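PDB 5UN0: proteasome assembly chaperone 2 (PAC2) homologue Rv2125, which is of unknown function but, as a homologue of the eukaryotic proteasome assembly chaperone PAC2, may act as a chaperone in building protein complexes in Mycobacterium tuberculosis. Local coordinates for residues M66-C71 with D79-C84; V21-A26 with V203-A208; A119-T124 with A176-V181; R125-S130 with P187-A192. One frame throughout, in Å; residues are numbered along the deposited sequence.

The four contacts sample one mixed sheet and the helices and loops packed on it. Contact 1 is the most buried: two antiparallel strands of the sheet joined by regular backbone bonds, with apolar side chains on both faces. Contact 2 touches it through L82 and fastens helix 16-27 to the loop 203-208 by one histidine bond and a small apolar touch. Contacts 3 and 4, centres 10 Å apart, lie across the chain's centre from contact 1 and divide the loop leading into strand 129-132: contact 3 pairs it with the end of strand 170-178, contact 4 with the start of the following helix, 188-201. They touch through T121 and P128. Contact 3 is partly buried and rich in polar side-chain bonds; contact 4, at the surface, sets valines and alanines beside one lysine.

Contact 1. Residues M66-C71 with D79-C84; sequences MRISHC and DVVLMC
R67 and C84 form an antiparallel hydrogen-bonded pair at one end of a β-hairpin, their backbone N and O atoms bonded both ways. The strand axes of 66-71 and 80-84 approach to 4.7 Å, with N-to-C directions 156° apart. S69 pairs with L82 in the same way, and V80 N reaches C71 O at 2.9 Å. Between these lie the non-hydrogen-bonded pairs I68–M83 and H70–V81; the branched and long apolar chains of I68, M83 and V81 suit a buried face. I68 and M83 run side by side, CG1 of I68 3.8 Å from CG of M83, while I68 CG2 meets V81 CG1 at 3.7 Å. The bent chain of M66 returns its CE to within 3.8 Å of M83 CB. At the turn end of the hairpin, partly exposed H70 donates from NE2 to D79 OD1 over 3.2 Å, almost straight and in the ring plane, meeting the anti side of a carboxylate turned 41° from the ring. That same oxygen also forms a salt bridge with R72. The guanidinium of R67 bonds Q62 through NH2. Strands 31-36 and 2-7 flank the hairpin within the sheet, and helix 16-27 packs on L82 through V21, L24 and A25.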
loop_
_atom_site.group_PDB
_atom_site.type_symbol
_atom_site.label_atom_id
_atom_site.label_comp_id
_atom_site.label_asym_id
_atom_site.label_seq_id
_atom_site.Cartn_x
_atom_site.Cartn_y
_atom_site.Cartn_z
ATOM N N MET A 66 0.502 18.792 2.305
ATOM C CA MET A 66 1.133 19.638 1.298
ATOM C C MET A 66 1.289 21.056 1.836
ATOM O O MET A 66 0.300 21.734 2.061
ATOM C CB MET A 66 0.277 19.657 0.036
ATOM C CG MET A 66 1.041 20.035 -1.221
ATOM S SD MET A 66 2.290 18.793 -1.617
ATOM C CE MET A 66 3.525 19.824 -2.394
ATOM N N ARG A 67 2.531 21.488 2.058
ATOM C CA ARG A 67 2.824 22.848 2.552
ATOM C C ARG A 67 3.097 23.829 1.411
ATOM O O ARG A 67 3.937 23.590 0.537
ATOM C CB ARG A 67 3.985 22.828 3.550
ATOM C CG ARG A 67 3.559 22.240 4.880
ATOM C CD ARG A 67 4.703 21.684 5.756
ATOM N NE ARG A 67 4.203 20.621 6.653
ATOM C CZ ARG A 67 3.950 19.367 6.252
ATOM N NH1 ARG A 67 4.154 19.004 4.984
ATOM N NH2 ARG A 67 3.493 18.462 7.115
ATOM N N ILE A 68 2.341 24.920 1.405
ATOM C CA ILE A 68 2.493 25.962 0.409
ATOM C C ILE A 68 2.903 27.230 1.134
ATOM O O ILE A 68 2.208 27.683 2.045
ATOM C CB ILE A 68 1.188 26.179 -0.376
ATOM C CG1 ILE A 68 0.780 24.876 -1.077
ATOM C CG2 ILE A 68 1.343 27.326 -1.374
ATOM C CD1 ILE A 68 -0.488 24.958 -1.909
ATOM N N SER A 69 4.040 27.795 0.736
ATOM C CA SER A 69 4.544 29.024 1.343
ATOM C C SER A 69 4.918 30.075 0.273
ATOM O O SER A 69 5.071 29.739 -0.908
ATOM C CB SER A 69 5.728 28.696 2.248
ATOM O OG SER A 69 6.752 28.056 1.528
ATOM N N HIS A 70 5.062 31.338 0.688
ATOM C CA HIS A 70 5.309 32.443 -0.260
ATOM C C HIS A 70 6.651 33.139 -0.044
ATOM O O HIS A 70 7.146 33.224 1.076
ATOM C CB HIS A 70 4.187 33.497 -0.234
ATOM C CG HIS A 70 4.569 34.787 -0.891
ATOM N ND1 HIS A 70 5.278 35.775 -0.235
ATOM C CD2 HIS A 70 4.399 35.227 -2.160
ATOM C CE1 HIS A 70 5.508 36.775 -1.067
ATOM N NE2 HIS A 70 4.981 36.472 -2.240
ATOM N N CYS A 71 7.181 33.684 -1.132
ATOM C CA CYS A 71 8.550 34.108 -1.207
ATOM C C CYS A 71 8.730 35.313 -2.105
ATOM O O CYS A 71 7.977 35.508 -3.045
ATOM C CB CYS A 71 9.354 32.981 -1.828
ATOM S SG CYS A 71 10.845 32.624 -0.950
ATOM N N ASP A 79 7.205 37.079 -7.183
ATOM C CA ASP A 79 6.838 36.269 -6.047
ATOM C C ASP A 79 7.122 34.843 -6.462
ATOM O O ASP A 79 6.918 34.460 -7.608
ATOM C CB ASP A 79 5.366 36.422 -5.719
ATOM C CG ASP A 79 4.931 37.843 -5.776
ATOM O OD1 ASP A 79 5.032 38.528 -4.752
ATOM O OD2 ASP A 79 4.504 38.282 -6.858
ATOM N N VAL A 80 7.617 34.067 -5.523
ATOM C CA VAL A 80 7.892 32.674 -5.754
ATOM C C VAL A 80 7.029 31.922 -4.760
ATOM O O VAL A 80 7.111 32.178 -3.578
ATOM C CB VAL A 80 9.387 32.348 -5.513
ATOM C CG1 VAL A 80 9.654 30.860 -5.668
ATOM C CG2 VAL A 80 10.260 33.138 -6.466
ATOM N N VAL A 81 6.183 31.019 -5.252
ATOM C CA VAL A 81 5.328 30.202 -4.396
ATOM C C VAL A 81 5.867 28.795 -4.368
ATOM O O VAL A 81 5.992 28.138 -5.406
ATOM C CB VAL A 81 3.863 30.175 -4.873
ATOM C CG1 VAL A 81 3.060 29.226 -4.003
ATOM C CG2 VAL A 81 3.253 31.561 -4.810
ATOM N N LEU A 82 6.184 28.341 -3.165
ATOM C CA LEU A 82 6.865 27.062 -2.971
ATOM C C LEU A 82 5.863 26.046 -2.496
ATOM O O LEU A 82 4.987 26.368 -1.698
ATOM C CB LEU A 82 8.000 27.183 -1.943
ATOM C CG LEU A 82 9.121 28.156 -2.283
ATOM C CD1 LEU A 82 10.252 28.072 -1.286
ATOM C CD2 LEU A 82 9.657 27.889 -3.668
ATOM N N MET A 83 6.012 24.822 -2.997
ATOM C CA MET A 83 5.171 23.700 -2.591
ATOM C C MET A 83 6.029 22.498 -2.258
ATOM O O MET A 83 6.925 22.133 -3.004
ATOM C CB MET A 83 4.213 23.315 -3.696
ATOM C CG MET A 83 3.189 24.379 -4.012
ATOM S SD MET A 83 2.151 23.806 -5.353
ATOM C CE MET A 83 1.176 25.280 -5.653
ATOM N N CYS A 84 5.756 21.887 -1.121
ATOM C CA CYS A 84 6.555 20.770 -0.709
ATOM C C CYS A 84 5.779 19.848 0.190
ATOM O O CYS A 84 5.100 20.289 1.111
ATOM C CB CYS A 84 7.808 21.233 0.005
ATOM S SG CYS A 84 9.083 19.975 -0.121
#

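Contact 2. Residues V21-A26 with V203-A208; sequences VAHLAA and VEVPLA
H23 and L24, adjacent on helix 16-27, both reach the loop that joins helix 188-201 to helix 210-222. In this PAC2-family fold, a mixed sheet with helices packed on it, the contact ties helix 16-27 to that connection. The two side chains divide the work, one polar and one apolar. H23 holds its CG anti to the backbone N (chi1 -177°), and its ring presents an edge to the loop. NE2 donates to P206 O at 2.9 Å, with an N-H...O angle of 168°; the oxygen lies in the ring plane and the nitrogen lies in the carbonyl plane, so the two flat groups meet with good directionality. Histidine suits the place because its side chain reaches from the helix to a loop carbonyl with an N-H at the ring's far end. The methyl of A208 and CG2 of V205 also approach the ring near its plane, though more distantly. L24, a buried residue, makes the apolar part. Its side chain crosses that of V205 at about a right angle, and one methyl of each makes the touch. The V205 backbone is tied back to helix 188-201, its N bonded to E198, and L194 of that helix touches both H23 and L24. L24 also rests on V4 and on L82, which links the helix to the sheet. The apolar touch is made by CD2 of L24, which lies 3.5 Å from CG2 of V205.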
loop_
_atom_site.group_PDB
_atom_site.type_symbol
_atom_site.label_atom_id
_atom_site.label_comp_id
_atom_site.label_asym_id
_atom_site.label_seq_id
_atom_site.Cartn_x
_atom_site.Cartn_y
_atom_site.Cartn_z
ATOM N N VAL A 21 13.933 22.750 -2.689
ATOM C CA VAL A 21 12.882 23.677 -2.274
ATOM C C VAL A 21 13.132 24.175 -0.859
ATOM O O VAL A 21 12.840 25.332 -0.537
ATOM C CB VAL A 21 11.478 23.070 -2.363
ATOM C CG1 VAL A 21 10.426 24.088 -1.942
ATOM C CG2 VAL A 21 11.185 22.618 -3.782
ATOM N N ALA A 22 13.673 23.298 -0.018
ATOM C CA ALA A 22 14.000 23.666 1.352
ATOM C C ALA A 22 14.973 24.821 1.348
ATOM O O ALA A 22 14.831 25.783 2.115
ATOM C CB ALA A 22 14.602 22.488 2.087
ATOM N N HIS A 23 15.956 24.710 0.461
ATOM C CA HIS A 23 17.035 25.684 0.348
ATOM C C HIS A 23 16.563 27.038 -0.145
ATOM O O HIS A 23 17.114 28.074 0.230
ATOM C CB HIS A 23 18.113 25.174 -0.604
ATOM C CG HIS A 23 19.274 26.092 -0.709
ATOM N ND1 HIS A 23 20.235 26.184 0.272
ATOM C CD2 HIS A 23 19.599 27.010 -1.645
ATOM C CE1 HIS A 23 21.119 27.104 -0.069
ATOM N NE2 HIS A 23 20.759 27.617 -1.231
ATOM N N LEU A 24 15.575 27.016 -1.028
ATOM C CA LEU A 24 14.961 28.251 -1.492
ATOM C C LEU A 24 14.247 28.919 -0.331
ATOM O O LEU A 24 14.380 30.118 -0.139
ATOM C CB LEU A 24 13.984 27.981 -2.635
ATOM C CG LEU A 24 14.601 27.523 -3.955
ATOM C CD1 LEU A 24 13.491 27.353 -4.985
ATOM C CD2 LEU A 24 15.665 28.485 -4.476
ATOM N N ALA A 25 13.508 28.121 0.441
ATOM C CA ALA A 25 12.660 28.646 1.518
ATOM C C ALA A 25 13.491 29.197 2.670
ATOM O O ALA A 25 13.073 30.112 3.386
ATOM C CB ALA A 25 11.727 27.564 2.024
ATOM N N ALA A 26 14.672 28.613 2.848
ATOM C CA ALA A 26 15.603 29.066 3.869
ATOM C C ALA A 26 16.207 30.369 3.408
ATOM O O ALA A 26 16.164 31.360 4.119
ATOM C CB ALA A 26 16.690 28.028 4.090
ATOM N N VAL A 203 15.956 34.242 -11.931
ATOM C CA VAL A 203 16.404 34.976 -10.753
ATOM C C VAL A 203 17.539 34.171 -10.169
ATOM O O VAL A 203 17.409 32.967 -10.028
ATOM C CB VAL A 203 15.314 35.143 -9.675
ATOM C CG1 VAL A 203 15.784 36.133 -8.609
ATOM C CG2 VAL A 203 14.005 35.614 -10.283
ATOM N N GLU A 204 18.647 34.827 -9.829
ATOM C CA GLU A 204 19.800 34.109 -9.311
ATOM C C GLU A 204 19.464 33.577 -7.921
ATOM O O GLU A 204 18.848 34.278 -7.121
ATOM C CB GLU A 204 21.080 34.970 -9.279
ATOM C CG GLU A 204 22.342 34.104 -9.120
ATOM C CD GLU A 204 23.664 34.858 -8.998
ATOM O OE1 GLU A 204 24.202 34.877 -7.882
ATOM O OE2 GLU A 204 24.196 35.386 -10.002
ATOM N N VAL A 205 19.852 32.325 -7.664
ATOM C CA VAL A 205 19.668 31.698 -6.352
ATOM C C VAL A 205 21.031 31.474 -5.708
ATOM O O VAL A 205 21.937 30.859 -6.306
ATOM C CB VAL A 205 18.819 30.391 -6.363
ATOM C CG1 VAL A 205 19.246 29.433 -7.453
ATOM C CG2 VAL A 205 18.879 29.688 -5.011
ATOM N N PRO A 206 21.182 31.980 -4.478
ATOM C CA PRO A 206 22.435 31.905 -3.764
ATOM C C PRO A 206 22.674 30.475 -3.341
ATOM O O PRO A 206 21.848 29.911 -2.621
ATOM C CB PRO A 206 22.201 32.806 -2.541
ATOM C CG PRO A 206 20.771 33.242 -2.581
ATOM C CD PRO A 206 20.084 32.428 -3.609
ATOM N N LEU A 207 23.768 29.879 -3.798
ATOM C CA LEU A 207 24.035 28.491 -3.450
ATOM C C LEU A 207 24.666 28.375 -2.078
ATOM O O LEU A 207 24.600 27.308 -1.459
ATOM C CB LEU A 207 24.924 27.816 -4.479
ATOM C CG LEU A 207 24.320 27.716 -5.876
ATOM C CD1 LEU A 207 25.418 27.510 -6.903
ATOM C CD2 LEU A 207 23.312 26.584 -5.943
ATOM N N ALA A 208 25.274 29.462 -1.600
ATOM C CA ALA A 208 25.892 29.496 -0.268
ATOM C C ALA A 208 26.990 28.425 -0.084
ATOM O O ALA A 208 28.024 28.484 -0.753
ATOM C CB ALA A 208 24.824 29.382 0.815
#

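Contact 3. Residues A119-T124 with A176-V181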
loop_
_atom_site.group_PDB
_atom_site.type_symbol
_atom_site.label_atom_id
_atom_site.label_comp_id
_atom_site.label_asym_id
_atom_site.label_seq_id
_atom_site.Cartn_x
_atom_site.Cartn_y
_atom_site.Cartn_z
ATOM N N ALA A 119 19.524 6.344 -11.137
ATOM C CA ALA A 119 19.957 5.839 -12.436
ATOM C C ALA A 119 21.350 5.241 -12.369
ATOM O O ALA A 119 22.041 5.335 -11.343
ATOM C CB ALA A 119 19.905 6.944 -13.485
ATOM N N ASP A 120 21.727 4.602 -13.475
ATOM C CA ASP A 120 23.090 4.132 -13.688
ATOM C C ASP A 120 23.907 5.336 -14.150
ATOM O O ASP A 120 23.845 5.718 -15.321
ATOM C CB ASP A 120 23.146 3.021 -14.754
ATOM C CG ASP A 120 22.259 1.820 -14.422
ATOM O OD1 ASP A 120 22.221 1.373 -13.248
ATOM O OD2 ASP A 120 21.607 1.312 -15.363
ATOM N N THR A 121 24.650 5.941 -13.221
ATOM C CA THR A 121 25.431 7.146 -13.519
ATOM C C THR A 121 26.575 7.313 -12.503
ATOM O O THR A 121 26.400 7.033 -11.316
ATOM C CB THR A 121 24.525 8.404 -13.541
ATOM O OG1 THR A 121 25.285 9.565 -13.905
ATOM C CG2 THR A 121 23.858 8.634 -12.181
ATOM N N PRO A 122 27.757 7.758 -12.959
ATOM C CA PRO A 122 28.874 7.918 -12.012
ATOM C C PRO A 122 28.656 9.075 -11.040
ATOM O O PRO A 122 27.977 10.049 -11.373
ATOM C CB PRO A 122 30.091 8.203 -12.906
ATOM C CG PRO A 122 29.567 8.431 -14.280
ATOM C CD PRO A 122 28.095 8.173 -14.328
ATOM N N HIS A 123 29.222 8.950 -9.846
ATOM C CA HIS A 123 29.222 10.040 -8.877
ATOM C C HIS A 123 30.398 10.974 -9.100
ATOM O O HIS A 123 30.493 12.019 -8.457
ATOM C CB HIS A 123 29.265 9.496 -7.451
ATOM C CG HIS A 123 30.571 8.857 -7.078
ATOM N ND1 HIS A 123 30.859 7.539 -7.351
ATOM C CD2 HIS A 123 31.654 9.351 -6.428
ATOM C CE1 HIS A 123 32.064 7.248 -6.894
ATOM N NE2 HIS A 123 32.568 8.330 -6.329
ATOM N N THR A 124 31.294 10.584 -10.004
ATOM C CA THR A 124 32.519 11.339 -10.277
ATOM C C THR A 124 32.388 12.229 -11.519
ATOM O O THR A 124 33.363 12.857 -11.949
ATOM C CB THR A 124 33.718 10.391 -10.465
ATOM O OG1 THR A 124 33.490 9.530 -11.591
ATOM C CG2 THR A 124 33.918 9.544 -9.221
ATOM N N ALA A 176 19.473 12.914 -12.083
ATOM C CA ALA A 176 19.885 11.493 -11.999
ATOM C C ALA A 176 20.914 11.228 -10.894
ATOM O O ALA A 176 22.077 11.643 -10.986
ATOM C CB ALA A 176 20.418 11.009 -13.336
ATOM N N VAL A 177 20.471 10.511 -9.861
ATOM C CA VAL A 177 21.305 10.158 -8.705
ATOM C C VAL A 177 21.849 8.734 -8.857
ATOM O O VAL A 177 21.107 7.823 -9.231
ATOM C CB VAL A 177 20.503 10.248 -7.391
ATOM C CG1 VAL A 177 21.401 9.997 -6.182
ATOM C CG2 VAL A 177 19.816 11.607 -7.276
ATOM N N PRO A 178 23.148 8.540 -8.584
ATOM C CA PRO A 178 23.732 7.197 -8.603
ATOM C C PRO A 178 23.062 6.265 -7.600
ATOM O O PRO A 178 23.018 6.575 -6.411
ATOM C CB PRO A 178 25.189 7.444 -8.212
ATOM C CG PRO A 178 25.460 8.855 -8.615
ATOM C CD PRO A 178 24.171 9.588 -8.423
ATOM N N HIS A 179 22.545 5.137 -8.080
ATOM C CA HIS A 179 21.777 4.205 -7.233
ATOM C C HIS A 179 22.547 3.652 -6.028
ATOM O O HIS A 179 21.950 3.329 -4.999
ATOM C CB HIS A 179 21.262 3.034 -8.069
ATOM C CG HIS A 179 22.338 2.328 -8.830
ATOM N ND1 HIS A 179 23.228 1.459 -8.233
ATOM C CD2 HIS A 179 22.689 2.385 -10.136
ATOM C CE1 HIS A 179 24.067 0.998 -9.144
ATOM N NE2 HIS A 179 23.762 1.544 -10.306
ATOM N N TYR A 180 23.864 3.543 -6.163
ATOM C CA TYR A 180 24.719 2.994 -5.098
ATOM C C TYR A 180 24.896 3.919 -3.883
ATOM O O TYR A 180 25.125 3.441 -2.769
ATOM C CB TYR A 180 26.095 2.567 -5.641
ATOM C CG TYR A 180 26.857 3.583 -6.482
ATOM C CD1 TYR A 180 27.765 4.466 -5.900
ATOM C CD2 TYR A 180 26.714 3.614 -7.863
ATOM C CE1 TYR A 180 28.483 5.368 -6.673
ATOM C CE2 TYR A 180 27.430 4.507 -8.642
ATOM C CZ TYR A 180 28.312 5.380 -8.048
ATOM O OH TYR A 180 29.012 6.265 -8.833
ATOM N N VAL A 181 24.843 5.229 -4.114
ATOM C CA VAL A 181 24.752 6.206 -3.026
ATOM C C VAL A 181 23.350 6.801 -2.996
ATOM O O VAL A 181 23.096 7.856 -3.583
ATOM C CB VAL A 181 25.805 7.321 -3.165
ATOM C CG1 VAL A 181 25.599 8.404 -2.112
ATOM C CG2 VAL A 181 27.196 6.729 -3.025
#
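Y180 and H123 meet through the tyrosine hydroxyl, which is gripped twice by one residue: H123 ND1 lies 2.7 Å from Y180 OH in a hydrogen bond, and the backbone H123 N donates to the same oxygen at 2.9 Å. Both side chains have CG between the backbone N and the carbonyl carbon (chi1 70° in H123, 51° in Y180), and they cross at about a right angle. The hydroxyl arrives at the edge of the imidazole, in its plane, with the ring planes 79° apart and neither ring over the other's face. Tyrosine suits this place because its rigid ring carries a hydroxyl across to the loop. P178 CB lies over one face of the Y180 ring, toward its rim, and P178 CG packs against T121 O at 3.4 Å. T121 CG2 lies 3.9 Å from P178 CD. A parallel bridge pairs A119 with P178, A119 N bonding V177 O at 2.9 Å; A119 CB sits 4.1 Å from A176 CB. A type I β-turn, P178-V181, then carries H179 and Y180. D120 and H179 both bond the hydroxyl of Y234. The contact lies where the parallel neighbours 110-119 and 170-178 end, with helix 210-222 against H123 through I221 and helix 231-235 touching Y180 through L231 and Y234.

Contact 4. Residues R125-S130 with P187-A192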
loop_
_atom_site.group_PDB
_atom_site.type_symbol
_atom_site.label_atom_id
_atom_site.label_comp_id
_atom_site.label_asym_id
_atom_site.label_seq_id
_atom_site.Cartn_x
_atom_site.Cartn_y
_atom_site.Cartn_z
ATOM N N ARG A 125 31.183 12.277 -12.084
ATOM C CA ARG A 125 30.896 13.118 -13.247
ATOM C C ARG A 125 29.541 13.804 -13.092
ATOM O O ARG A 125 28.709 13.363 -12.297
ATOM C CB ARG A 125 30.947 12.284 -14.526
ATOM C CG ARG A 125 32.332 12.232 -15.159
ATOM C CD ARG A 125 32.480 11.018 -16.077
ATOM N NE ARG A 125 33.816 10.816 -16.660
ATOM C CZ ARG A 125 34.090 10.750 -17.974
ATOM N NH1 ARG A 125 33.143 10.861 -18.912
ATOM N NH2 ARG A 125 35.346 10.556 -18.367
ATOM N N PRO A 126 29.301 14.883 -13.858
ATOM C CA PRO A 126 28.112 15.733 -13.656
ATOM C C PRO A 126 26.773 15.015 -13.507
ATOM O O PRO A 126 26.653 13.838 -13.840
ATOM C CB PRO A 126 28.088 16.602 -14.917
ATOM C CG PRO A 126 29.518 16.695 -15.319
ATOM C CD PRO A 126 30.109 15.355 -14.996
ATOM N N VAL A 127 25.776 15.767 -13.043
ATOM C CA VAL A 127 24.426 15.252 -12.815
ATOM C C VAL A 127 23.645 15.281 -14.128
ATOM O O VAL A 127 23.443 16.343 -14.706
ATOM C CB VAL A 127 23.646 16.084 -11.762
ATOM C CG1 VAL A 127 22.409 15.322 -11.288
ATOM C CG2 VAL A 127 24.527 16.429 -10.566
ATOM N N PRO A 128 23.227 14.116 -14.621
ATOM C CA PRO A 128 22.323 14.144 -15.760
ATOM C C PRO A 128 20.946 14.672 -15.370
ATOM O O PRO A 128 20.380 14.247 -14.361
ATOM C CB PRO A 128 22.225 12.673 -16.190
ATOM C CG PRO A 128 23.323 11.967 -15.483
ATOM C CD PRO A 128 23.622 12.752 -14.250
ATOM N N VAL A 129 20.418 15.588 -16.167
ATOM C CA VAL A 129 19.101 16.155 -15.912
ATOM C C VAL A 129 18.187 15.812 -17.067
ATOM O O VAL A 129 18.567 15.971 -18.227
ATOM C CB VAL A 129 19.153 17.684 -15.740
ATOM C CG1 VAL A 129 17.744 18.275 -15.636
ATOM C CG2 VAL A 129 19.995 18.026 -14.515
ATOM N N SER A 130 16.983 15.347 -16.737
ATOM C CA SER A 130 15.978 15.043 -17.748
ATOM C C SER A 130 14.620 15.637 -17.386
ATOM O O SER A 130 14.413 16.149 -16.293
ATOM C CB SER A 130 15.878 13.540 -17.938
ATOM O OG SER A 130 15.783 12.871 -16.691
ATOM N N PRO A 187 23.750 16.911 -2.126
ATOM C CA PRO A 187 23.766 18.329 -2.491
ATOM C C PRO A 187 24.052 18.581 -3.964
ATOM O O PRO A 187 23.666 19.622 -4.503
ATOM C CB PRO A 187 24.931 18.865 -1.671
ATOM C CG PRO A 187 25.892 17.723 -1.660
ATOM C CD PRO A 187 25.077 16.464 -1.656
ATOM N N LYS A 188 24.743 17.638 -4.594
ATOM C CA LYS A 188 25.186 17.789 -5.975
ATOM C C LYS A 188 24.005 18.007 -6.905
ATOM O O LYS A 188 24.003 18.934 -7.708
ATOM C CB LYS A 188 25.994 16.578 -6.437
ATOM C CG LYS A 188 26.716 16.796 -7.753
ATOM C CD LYS A 188 27.597 15.596 -8.043
ATOM C CE LYS A 188 28.174 15.631 -9.444
ATOM N NZ LYS A 188 29.244 14.602 -9.586
ATOM N N ALA A 189 23.004 17.141 -6.790
ATOM C CA ALA A 189 21.842 17.195 -7.665
ATOM C C ALA A 189 20.958 18.375 -7.269
ATOM O O ALA A 189 20.330 19.009 -8.123
ATOM C CB ALA A 189 21.061 15.892 -7.602
ATOM N N THR A 190 20.910 18.664 -5.971
ATOM C CA THR A 190 20.172 19.820 -5.486
ATOM C C THR A 190 20.691 21.071 -6.194
ATOM O O THR A 190 19.916 21.914 -6.662
ATOM C CB THR A 190 20.304 19.962 -3.965
ATOM O OG1 THR A 190 19.934 18.729 -3.346
ATOM C CG2 THR A 190 19.398 21.043 -3.450
ATOM N N ILE A 191 22.009 21.182 -6.285
ATOM C CA ILE A 191 22.608 22.282 -7.020
ATOM C C ILE A 191 22.042 22.301 -8.424
ATOM O O ILE A 191 21.457 23.303 -8.865
ATOM C CB ILE A 191 24.137 22.164 -7.079
ATOM C CG1 ILE A 191 24.733 22.513 -5.707
ATOM C CG2 ILE A 191 24.686 23.077 -8.164
ATOM C CD1 ILE A 191 26.247 22.588 -5.650
ATOM N N ALA A 192 22.202 21.169 -9.107
ATOM C CA ALA A 192 21.761 21.027 -10.495
ATOM C C ALA A 192 20.316 21.451 -10.674
ATOM O O ALA A 192 20.011 22.211 -11.575
ATOM C CB ALA A 192 21.950 19.603 -10.968
#
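The N-terminal part of helix 188-201 packs against the loop leading into edge strand 129-132, a surface contact between a helix and the border of the mixed sheet. V127 is its centre, pointing at the helix and meeting three of its residues. CG1 faces A189 CB at 4.0 Å, CB stands 4.0 Å from A192 CB, and CG2 touches K188 CG at 3.6 Å. The small alanines suit the approach because they let the loop backbone come close to the helix, V127 and A189 having CA atoms 6.1 Å apart. K188 and V127 slide past each other in opposite directions: the lysine's methylenes pass CG2 of the valine while its amine continues onward. With CG anti to the backbone N (chi1 -168°) and the chain extended beyond it, K188 carries NZ to R125 O, 3.0 Å away. The donor stands well above the carbonyl plane, 72° out of it, and NZ has a second, weak bond to H123 O. Lysine thus fits by serving two needs, an aliphatic stem for V127 and an ammonium for loop carbonyls. Farther along, V129 CG2 lies 4.3 Å from A192 CB. Strand 170-178 lies beside strand 129-132, A175 touching V127 and A189, while helix 210-222 meets K188 through W217 and helix 16-27 reaches A189 through A16.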